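PDB 4EGV: acetyl-CoA acetyltransferase from Mycobacterium smegmatis, which probably has acyltransferase activity, as a monomeric thiolase-like protein that carries an additional C-terminal domain beyond its thiolase fold. Local coordinates for residues V294-H299 and G418-E423. Residues are numbered along the deposited sequence; the frame is centred on the assembly and turned at random.
Sequences VYLRGH and GIYSTE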
ATOM      1  N   VAL A 294      -0.287   2.906  22.881  1.00 39.93           N
ATOM      2  CA  VAL A 294      -0.766   3.685  21.752  1.00 38.18           C
ATOM      3  C   VAL A 294      -2.161   3.183  21.321  1.00 37.40           C
ATOM      4  O   VAL A 294      -2.405   1.999  21.173  1.00 36.86           O
ATOM      5  CB  VAL A 294       0.253   3.620  20.611  1.00 37.95           C
ATOM      6  CG1 VAL A 294      -0.150   4.457  19.490  1.00 36.29           C
ATOM      7  CG2 VAL A 294       1.589   4.066  21.116  1.00 37.04           C
ATOM      8  N   TYR A 295      -3.080   4.113  21.128  1.00 37.22           N
ATOM      9  CA  TYR A 295      -4.451   3.813  20.681  1.00 36.59           C
ATOM     10  C   TYR A 295      -4.615   3.878  19.168  1.00 36.04           C
ATOM     11  O   TYR A 295      -4.038   4.687  18.493  1.00 34.99           O
ATOM     12  CB  TYR A 295      -5.454   4.759  21.366  1.00 36.66           C
ATOM     13  CG  TYR A 295      -5.362   4.704  22.854  1.00 36.13           C
ATOM     14  CD1 TYR A 295      -6.290   3.989  23.571  1.00 35.42           C
ATOM     15  CD2 TYR A 295      -4.316   5.323  23.539  1.00 35.74           C
ATOM     16  CE1 TYR A 295      -6.224   3.891  24.939  1.00 36.43           C
ATOM     17  CE2 TYR A 295      -4.223   5.221  24.890  1.00 36.34           C
ATOM     18  CZ  TYR A 295      -5.199   4.500  25.607  1.00 37.40           C
ATOM     19  OH  TYR A 295      -5.151   4.377  26.987  1.00 36.68           O
ATOM     20  N   LEU A 296      -5.397   2.972  18.640  1.00 36.68           N
ATOM     21  CA  LEU A 296      -5.791   3.063  17.268  1.00 37.31           C
ATOM     22  C   LEU A 296      -7.069   3.923  17.227  1.00 37.63           C
ATOM     23  O   LEU A 296      -8.175   3.445  17.364  1.00 37.15           O
ATOM     24  CB  LEU A 296      -5.966   1.661  16.686  1.00 37.02           C
ATOM     25  CG  LEU A 296      -6.465   1.545  15.248  1.00 37.36           C
ATOM     26  CD1 LEU A 296      -5.685   2.387  14.278  1.00 36.89           C
ATOM     27  CD2 LEU A 296      -6.453   0.091  14.844  1.00 37.06           C
ATOM     28  N   ARG A 297      -6.880   5.213  17.059  1.00 38.36           N
ATOM     29  CA  ARG A 297      -7.959   6.152  17.167  1.00 40.00           C
ATOM     30  C   ARG A 297      -8.870   6.171  15.962  1.00 39.92           C
ATOM     31  O   ARG A 297     -10.065   6.190  16.114  1.00 39.54           O
ATOM     32  CB  ARG A 297      -7.448   7.546  17.506  1.00 40.42           C
ATOM     33  CG  ARG A 297      -6.927   7.663  18.931  1.00 43.13           C
ATOM     34  CD  ARG A 297      -8.062   7.722  19.975  1.00 48.48           C
ATOM     35  NE  ARG A 297      -8.950   8.880  19.826  1.00 50.70           N
ATOM     36  CZ  ARG A 297      -8.731  10.087  20.354  1.00 51.22           C
ATOM     37  NH1 ARG A 297      -7.665  10.340  21.087  1.00 51.94           N
ATOM     38  NH2 ARG A 297      -9.588  11.065  20.144  1.00 50.90           N
ATOM     39  N   GLY A 298      -8.310   6.128  14.769  1.00 40.43           N
ATOM     40  CA  GLY A 298      -9.132   6.040  13.582  1.00 40.51           C
ATOM     41  C   GLY A 298      -8.781   4.893  12.687  1.00 40.48           C
ATOM     42  O   GLY A 298      -7.675   4.384  12.700  1.00 40.41           O
ATOM     43  N   HIS A 299      -9.750   4.485  11.895  1.00 40.48           N
ATOM     44  CA  HIS A 299      -9.549   3.372  11.002  1.00 40.74           C
ATOM     45  C   HIS A 299     -10.621   3.362   9.950  1.00 40.88           C
ATOM     46  O   HIS A 299     -11.688   3.862  10.199  1.00 41.17           O
ATOM     47  CB  HIS A 299      -9.565   2.071  11.789  1.00 40.47           C
ATOM     48  CG  HIS A 299     -10.494   2.088  12.965  1.00 39.43           C
ATOM     49  ND1 HIS A 299     -11.795   1.641  12.899  1.00 37.32           N
ATOM     50  CD2 HIS A 299     -10.302   2.493  14.242  1.00 37.90           C
ATOM     51  CE1 HIS A 299     -12.361   1.776  14.083  1.00 37.80           C
ATOM     52  NE2 HIS A 299     -11.481   2.304  14.911  1.00 37.67           N
ATOM     53  N   GLY A 418      -5.038   3.537   9.389  1.00 27.54           N
ATOM     54  CA  GLY A 418      -5.032   3.625  10.822  1.00 28.50           C
ATOM     55  C   GLY A 418      -4.450   4.953  11.287  1.00 29.60           C
ATOM     56  O   GLY A 418      -3.507   5.485  10.711  1.00 29.54           O
ATOM     57  N   ILE A 419      -5.040   5.511  12.333  1.00 30.87           N
ATOM     58  CA  ILE A 419      -4.539   6.709  12.955  1.00 31.51           C
ATOM     59  C   ILE A 419      -4.243   6.342  14.380  1.00 31.83           C
ATOM     60  O   ILE A 419      -5.066   5.780  15.044  1.00 31.41           O
ATOM     61  CB  ILE A 419      -5.535   7.890  12.870  1.00 31.91           C
ATOM     62  CG1 ILE A 419      -5.871   8.187  11.397  1.00 31.64           C
ATOM     63  CG2 ILE A 419      -4.961   9.094  13.585  1.00 31.95           C
ATOM     64  CD1 ILE A 419      -6.762   9.357  11.141  1.00 29.45           C
ATOM     65  N   TYR A 420      -3.034   6.674  14.812  1.00 33.15           N
ATOM     66  CA  TYR A 420      -2.477   6.323  16.119  1.00 34.26           C
ATOM     67  C   TYR A 420      -2.144   7.561  16.980  1.00 35.55           C
ATOM     68  O   TYR A 420      -1.779   8.610  16.447  1.00 35.13           O
ATOM     69  CB  TYR A 420      -1.220   5.486  15.892  1.00 33.94           C
ATOM     70  CG  TYR A 420      -1.480   4.247  15.090  1.00 32.83           C
ATOM     71  CD1 TYR A 420      -1.871   3.090  15.716  1.00 31.77           C
ATOM     72  CD2 TYR A 420      -1.354   4.228  13.721  1.00 30.95           C
ATOM     73  CE1 TYR A 420      -2.147   1.949  14.995  1.00 31.75           C
ATOM     74  CE2 TYR A 420      -1.619   3.105  13.012  1.00 29.18           C
ATOM     75  CZ  TYR A 420      -2.023   1.964  13.657  1.00 30.09           C
ATOM     76  OH  TYR A 420      -2.271   0.798  12.976  1.00 27.41           O
ATOM     77  N   SER A 421      -2.293   7.419  18.297  1.00 37.40           N
ATOM     78  CA  SER A 421      -1.989   8.454  19.305  1.00 38.97           C
ATOM     79  C   SER A 421      -1.913   7.884  20.720  1.00 40.32           C
ATOM     80  O   SER A 421      -2.521   6.873  21.035  1.00 40.08           O
ATOM     81  CB  SER A 421      -3.053   9.537  19.312  1.00 39.05           C
ATOM     82  OG  SER A 421      -2.714  10.537  20.223  1.00 37.95           O
ATOM     83  N   THR A 422      -1.175   8.556  21.585  1.00 42.25           N
ATOM     84  CA  THR A 422      -1.131   8.205  23.004  1.00 44.07           C
ATOM     85  C   THR A 422      -2.355   8.687  23.788  1.00 45.23           C
ATOM     86  O   THR A 422      -2.639   8.189  24.880  1.00 44.73           O
ATOM     87  CB  THR A 422       0.105   8.783  23.688  1.00 44.09           C
ATOM     88  OG1 THR A 422       0.263  10.150  23.308  1.00 44.87           O
ATOM     89  CG2 THR A 422       1.343   7.985  23.328  1.00 43.90           C
ATOM     90  N   GLU A 423      -3.059   9.667  23.219  1.00 47.28           N
ATOM     91  CA  GLU A 423      -4.270  10.257  23.796  1.00 49.44           C
ATOM     92  C   GLU A 423      -5.412   9.214  23.858  1.00 49.51           C
ATOM     93  O   GLU A 423      -5.883   8.762  22.831  1.00 48.85           O
ATOM     94  CB  GLU A 423      -4.673  11.533  23.025  1.00 50.01           C
ATOM     95  CG  GLU A 423      -5.615  12.511  23.777  1.00 54.02           C
ATOM     96  CD  GLU A 423      -6.308  13.541  22.839  1.00 59.53           C
ATOM     97  OE1 GLU A 423      -5.635  14.521  22.404  1.00 60.52           O
ATOM     98  OE2 GLU A 423      -7.524  13.376  22.540  1.00 59.64           O
TER
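With CG beside its own backbone N, Arg297 starts back toward Tyr295, and bends at chi2 and chi3 (-75° and -62°) then curl its end across to Glu423; Leu296, with CG anti to its backbone N and chi2 near 51°, runs beside Tyr420 and sets CD1 over one face of that ring. The methyl makes a CH-pi contact 4.0 Å from the ring centroid of Tyr420. On the same face of the sheet, Val294 CG1 packs against Tyr420 CB, Ile388 of helix 383-397 lies against Tyr420, and the phenol OH is hydrogen-bonded to Gln119. The backbones run antiparallel. Tyr295 and Ser421 form a hydrogen-bonded pair, with Tyr295 N to Ser421 O at 2.8 Å, nearly straight and in the carbonyl plane, and a longer return bond from Ser421 N. Further along, Arg297 and Gly298 both stand opposite Ile419, a classic beta bulge: Ile419 O takes a 3.3 Å bond from Gly298 N and a weak, bent one from Arg297 N. Ile419 N then bonds to Gly298 O at 2.9 Å. These strands, 294-303 and 414-421, are neighbours inside the large mixed sheet of the thiolase fold, flanked by strands 20-29 and 402-409. At the bulge the end of the Arg297 side chain comes round to the face that carries Tyr295 and Ser421. There NH1 reaches Glu423 O at 3.0 Å, from above the carbonyl plane, and adds a long, weak salt bridge to Glu423 OE2, 3.4 Å away. Glu423 is held just past the strand end by an ST turn, its N donating to Ser421 OG at 3.1 Å; that hydroxyl also bonds to Gln401 O. The edge of the Tyr295 ring meets Ser421 O, with CD2 3.4 Å from that oxygen.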